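Local coordinates for glycosyl hydrolases family 2, sugar binding domain protein (Bacteroides uniformis str. 3978 T3 ii, PDB 6D1P) that probably hydrolyses O-glycosidic bonds, as a gut bacterial beta-glucuronidase of glycoside hydrolase family 2, at residues K28-E33 and L341-M346; N185-L190 and V600-T605. All coordinates share one frame; numbering follows the deposited sequence.

Contact 1: residues K28-E33 and L341-M346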
# COMPACT_ATOMS: atom_id res chain seq x y z
N LYS A 28 14.88 29.53 -15.11
CA LYS A 28 14.81 28.17 -14.56
C LYS A 28 13.76 27.35 -15.30
O LYS A 28 12.80 27.91 -15.84
CB LYS A 28 14.51 28.21 -13.05
CG LYS A 28 13.71 29.41 -12.60
CD LYS A 28 13.67 29.51 -11.08
CE LYS A 28 15.05 29.72 -10.49
NZ LYS A 28 15.00 29.93 -9.00
N GLN A 29 13.93 26.02 -15.30
CA GLN A 29 13.05 25.10 -16.02
C GLN A 29 12.35 24.15 -15.05
O GLN A 29 13.01 23.48 -14.25
CB GLN A 29 13.82 24.31 -17.09
CG GLN A 29 12.91 23.32 -17.85
CD GLN A 29 13.69 22.40 -18.79
OE1 GLN A 29 14.79 22.76 -19.24
NE2 GLN A 29 13.14 21.21 -19.09
N ARG A 30 11.02 24.11 -15.11
CA ARG A 30 10.23 23.14 -14.38
C ARG A 30 10.33 21.78 -15.06
O ARG A 30 10.04 21.65 -16.26
CB ARG A 30 8.77 23.57 -14.31
CG ARG A 30 8.52 24.75 -13.44
CD ARG A 30 7.07 25.10 -13.46
NE ARG A 30 6.79 26.19 -12.55
CZ ARG A 30 5.64 26.85 -12.50
NH1 ARG A 30 4.64 26.52 -13.32
NH2 ARG A 30 5.49 27.84 -11.62
N LEU A 31 10.74 20.77 -14.29
CA LEU A 31 10.79 19.39 -14.74
C LEU A 31 9.45 18.75 -14.41
O LEU A 31 9.25 18.22 -13.32
CB LEU A 31 11.94 18.66 -14.06
CG LEU A 31 13.28 19.40 -14.13
CD1 LEU A 31 14.32 18.67 -13.35
CD2 LEU A 31 13.73 19.56 -15.58
N THR A 32 8.51 18.79 -15.34
CA THR A 32 7.23 18.14 -15.09
C THR A 32 7.04 16.82 -15.85
O THR A 32 6.26 15.98 -15.39
CB THR A 32 6.07 19.10 -15.43
OG1 THR A 32 5.97 19.30 -16.84
CG2 THR A 32 6.27 20.45 -14.75
N GLU A 33 7.75 16.58 -16.95
CA GLU A 33 7.42 15.47 -17.84
C GLU A 33 8.37 14.29 -17.69
O GLU A 33 9.54 14.44 -17.31
CB GLU A 33 7.43 15.91 -19.31
CG GLU A 33 6.79 17.23 -19.58
CD GLU A 33 5.32 17.19 -19.37
OE1 GLU A 33 4.69 16.23 -19.86
OE2 GLU A 33 4.78 18.11 -18.70
N LEU A 341 -0.80 20.47 -6.14
CA LEU A 341 -1.47 21.56 -6.81
C LEU A 341 -0.55 22.17 -7.85
O LEU A 341 0.65 22.36 -7.61
CB LEU A 341 -1.91 22.64 -5.82
CG LEU A 341 -3.15 22.32 -4.98
CD1 LEU A 341 -2.90 21.17 -4.02
CD2 LEU A 341 -3.67 23.57 -4.24
N THR A 342 -1.11 22.44 -9.03
CA THR A 342 -0.45 23.20 -10.07
C THR A 342 -0.58 24.70 -9.80
O THR A 342 -1.41 25.15 -9.01
CB THR A 342 -1.06 22.87 -11.44
OG1 THR A 342 -2.43 23.29 -11.47
CG2 THR A 342 -0.97 21.36 -11.71
N GLU A 343 0.29 25.48 -10.46
CA GLU A 343 0.20 26.93 -10.35
C GLU A 343 -1.18 27.43 -10.76
O GLU A 343 -1.76 28.28 -10.08
CB GLU A 343 1.28 27.60 -11.20
CG GLU A 343 0.99 29.07 -11.45
CD GLU A 343 2.14 29.81 -12.13
OE1 GLU A 343 3.17 29.17 -12.43
OE2 GLU A 343 2.00 31.04 -12.34
N GLU A 344 -1.71 26.89 -11.85
CA GLU A 344 -3.04 27.31 -12.30
C GLU A 344 -4.09 27.05 -11.22
O GLU A 344 -4.96 27.89 -10.99
CB GLU A 344 -3.41 26.59 -13.60
CG GLU A 344 -4.51 27.29 -14.42
CD GLU A 344 -4.46 28.83 -14.32
OE1 GLU A 344 -5.45 29.45 -13.83
OE2 GLU A 344 -3.42 29.44 -14.72
N MET A 345 -4.01 25.90 -10.55
CA MET A 345 -4.96 25.64 -9.47
C MET A 345 -4.84 26.67 -8.36
O MET A 345 -5.86 27.11 -7.80
CB MET A 345 -4.74 24.23 -8.92
CG MET A 345 -5.26 23.17 -9.86
SD MET A 345 -4.64 21.55 -9.44
CE MET A 345 -5.59 21.20 -7.96
N MET A 346 -3.62 27.08 -8.02
CA MET A 346 -3.44 28.05 -6.96
C MET A 346 -3.98 29.43 -7.35
O MET A 346 -4.60 30.11 -6.53
CB MET A 346 -1.96 28.13 -6.58
CG MET A 346 -1.37 26.79 -6.11
SD MET A 346 0.34 26.99 -5.54
CE MET A 346 1.13 25.53 -6.26
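R30 and E343 meet in a salt bridge that spans two well-separated backbones, their CA atoms lying 11.5 Å apart. One carboxylate oxygen does all the accepting. R30 NH2 reaches E343 OE1 at 2.8 Å, the firmer arm, while R30 NH1 adds a weak bond of 3.2 Å to the same E343 OE1. OE1 therefore sits at the edge of the guanidinium, close to its plane, but is approached on its anti side, and the two flat groups are turned 70° against each other. This is a bifurcated arrangement on one oxygen rather than the side-by-side pairing of two nitrogens with two oxygens. Both chains are stretched: E343 places CG opposite its backbone N (chi1 163°) and runs straight on, and R30 is extended from CG to NE; the two side chains cross at about a right angle. A leucine in place of R30 would probably leave the E343 carboxylate without its positive mate and take the cation from the ring of Y193.

The packing is close only at these charged ends. Elsewhere the segments stand well apart, and just 81 Å² is buried between two partly exposed residues. Behind E343, T342 and M345 form a capping box: M345 N donates to T342 OG1 at 3.2 Å, and T342 N returns a weak bond to M345 SD. Y193 makes a cation-pi contact with R30 and bonds E343 N through its hydroxyl. I371 of helix 370-379 touches both bridge residues, where edge strand 28-30, paired with strand 194-199 in an antiparallel sheet, faces helix 343-356 of the TIM-barrel region.

Contact 2: residues N185-L190 and V600-T605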
# COMPACT_ATOMS: atom_id res chain seq x y z
N ASN A 185 -2.98 15.79 6.62
CA ASN A 185 -2.07 14.72 6.18
C ASN A 185 -0.65 15.26 6.09
O ASN A 185 -0.45 16.40 5.66
CB ASN A 185 -2.46 14.13 4.83
CG ASN A 185 -3.86 13.52 4.82
OD1 ASN A 185 -4.79 14.07 4.22
ND2 ASN A 185 -4.00 12.36 5.46
N LEU A 186 0.32 14.45 6.53
CA LEU A 186 1.74 14.66 6.23
C LEU A 186 1.98 14.01 4.88
O LEU A 186 2.37 12.83 4.79
CB LEU A 186 2.64 14.08 7.31
CG LEU A 186 2.95 14.88 8.59
CD1 LEU A 186 1.69 15.36 9.30
CD2 LEU A 186 3.82 14.05 9.56
N TYR A 187 1.76 14.79 3.82
CA TYR A 187 1.77 14.29 2.46
C TYR A 187 3.17 13.85 2.03
O TYR A 187 4.18 14.36 2.50
CB TYR A 187 1.25 15.37 1.52
CG TYR A 187 -0.25 15.47 1.45
CD1 TYR A 187 -1.02 14.34 1.18
CD2 TYR A 187 -0.91 16.68 1.66
CE1 TYR A 187 -2.40 14.42 1.10
CE2 TYR A 187 -2.31 16.78 1.58
CZ TYR A 187 -3.04 15.62 1.30
OH TYR A 187 -4.42 15.66 1.21
N GLY A 188 3.21 12.90 1.10
CA GLY A 188 4.47 12.41 0.56
C GLY A 188 4.60 12.73 -0.92
O GLY A 188 3.60 12.82 -1.65
N GLY A 189 5.85 12.90 -1.37
CA GLY A 189 6.19 12.97 -2.78
C GLY A 189 6.65 14.35 -3.20
O GLY A 189 6.82 15.27 -2.39
N LEU A 190 6.87 14.49 -4.52
CA LEU A 190 7.34 15.73 -5.13
C LEU A 190 6.13 16.57 -5.53
O LEU A 190 5.79 16.76 -6.70
CB LEU A 190 8.25 15.42 -6.32
CG LEU A 190 9.50 14.60 -5.94
CD1 LEU A 190 10.15 13.98 -7.16
CD2 LEU A 190 10.51 15.45 -5.15
N VAL A 600 -16.14 26.25 0.87
CA VAL A 600 -16.20 25.65 -0.45
C VAL A 600 -15.72 24.22 -0.32
O VAL A 600 -14.93 23.89 0.57
CB VAL A 600 -15.35 26.40 -1.52
CG1 VAL A 600 -15.63 27.91 -1.54
CG2 VAL A 600 -13.88 26.13 -1.31
N GLN A 601 -16.21 23.37 -1.23
CA GLN A 601 -15.88 21.95 -1.23
C GLN A 601 -14.42 21.75 -1.60
O GLN A 601 -13.73 22.67 -2.06
CB GLN A 601 -16.77 21.19 -2.20
CG GLN A 601 -18.20 21.06 -1.75
CD GLN A 601 -19.00 20.17 -2.66
OE1 GLN A 601 -18.55 19.06 -3.03
NE2 GLN A 601 -20.18 20.64 -3.05
N ARG A 602 -13.95 20.51 -1.45
CA ARG A 602 -12.54 20.23 -1.67
C ARG A 602 -12.12 20.44 -3.12
O ARG A 602 -10.92 20.64 -3.37
CB ARG A 602 -12.23 18.81 -1.21
CG ARG A 602 -10.75 18.49 -1.11
CD ARG A 602 -10.52 17.24 -0.29
NE ARG A 602 -9.11 16.97 -0.18
CZ ARG A 602 -8.48 15.96 -0.77
NH1 ARG A 602 -9.15 15.07 -1.51
NH2 ARG A 602 -7.18 15.83 -0.60
N ASP A 603 -13.06 20.45 -4.07
CA ASP A 603 -12.74 20.78 -5.45
C ASP A 603 -12.94 22.25 -5.77
O ASP A 603 -12.81 22.65 -6.94
CB ASP A 603 -13.55 19.90 -6.43
CG ASP A 603 -15.06 20.19 -6.39
OD1 ASP A 603 -15.50 21.06 -5.62
OD2 ASP A 603 -15.83 19.54 -7.15
N GLY A 604 -13.25 23.07 -4.77
CA GLY A 604 -13.50 24.48 -4.99
C GLY A 604 -14.94 24.84 -5.26
O GLY A 604 -15.24 26.02 -5.45
N THR A 605 -15.84 23.87 -5.29
CA THR A 605 -17.25 24.19 -5.47
C THR A 605 -17.73 24.95 -4.25
O THR A 605 -17.62 24.44 -3.13
CB THR A 605 -18.09 22.92 -5.67
OG1 THR A 605 -17.52 22.11 -6.72
CG2 THR A 605 -19.52 23.30 -6.03
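Y187 lies on an extended length of loop, whereas R602 takes the second position of a type I beta turn from Q601 to G604. The turn is closed by G604 N bonding Q601 O at 2.8 Å and braced by D603, whose OD1 forms an Asx turn with T605 N at 2.8 Å. The hydroxyl of T605 joins in, and both donors reach D603 OD1 from the same face of its carboxylate.

From this turn R602 projects with CG opposite the backbone N (chi1 -168°) and an extended chain as far as NE, while Y187 advances from the opposite direction. Their ends meet with Y187 OH at the edge of the guanidinium, 3.3 Å from R602 NH2, and the ring and guanidinium planes are only 24° apart. What joins them more firmly is a third residue: D333 OD1 is bridged to R602 NH2 and hydrogen-bonded to Y187 OH, so that one oxygen gathers both polar ends. D333 also binds a sodium ion together with D580, and the R602 side chain comes within about 4 Å of a bound sodium. R602 and Y187 are thus probably second-shell residues that position a metal ligand. N185 CB covers the rim of one ring face, 3.7 Å above its plane.

R602 NH1 is satisfied by Q766 O, from the region between strands 751-756 and 774-776. Both side chains pack on S582 of strand 581-582, bringing the sugar-binding-domain loop between strands 162-169 and 194-199 against the TIM-barrel-domain loop leading into helix 609-617.

Overall arrangement
The two contacts illustrate how a multidomain enzyme fastens an accessory domain to its catalytic barrel at more than one point. Their centres are 16 Å apart and their nearest atoms about 7 Å, so they do not touch. Along the chain the segments alternate: 28-33, 185-190, 341-346, 600-605. In each contact the earlier segment flanks strand 194-199, by sheet pairing or by the loop before it, and the later belongs to the TIM-barrel region. The connection from strand 321-329 to helix 343-356 serves both, supplying D333 to contact 2 before reaching contact 1. One attachment is partly exposed and carried across the segments by one salt bridge; the other is buried beside a sodium site.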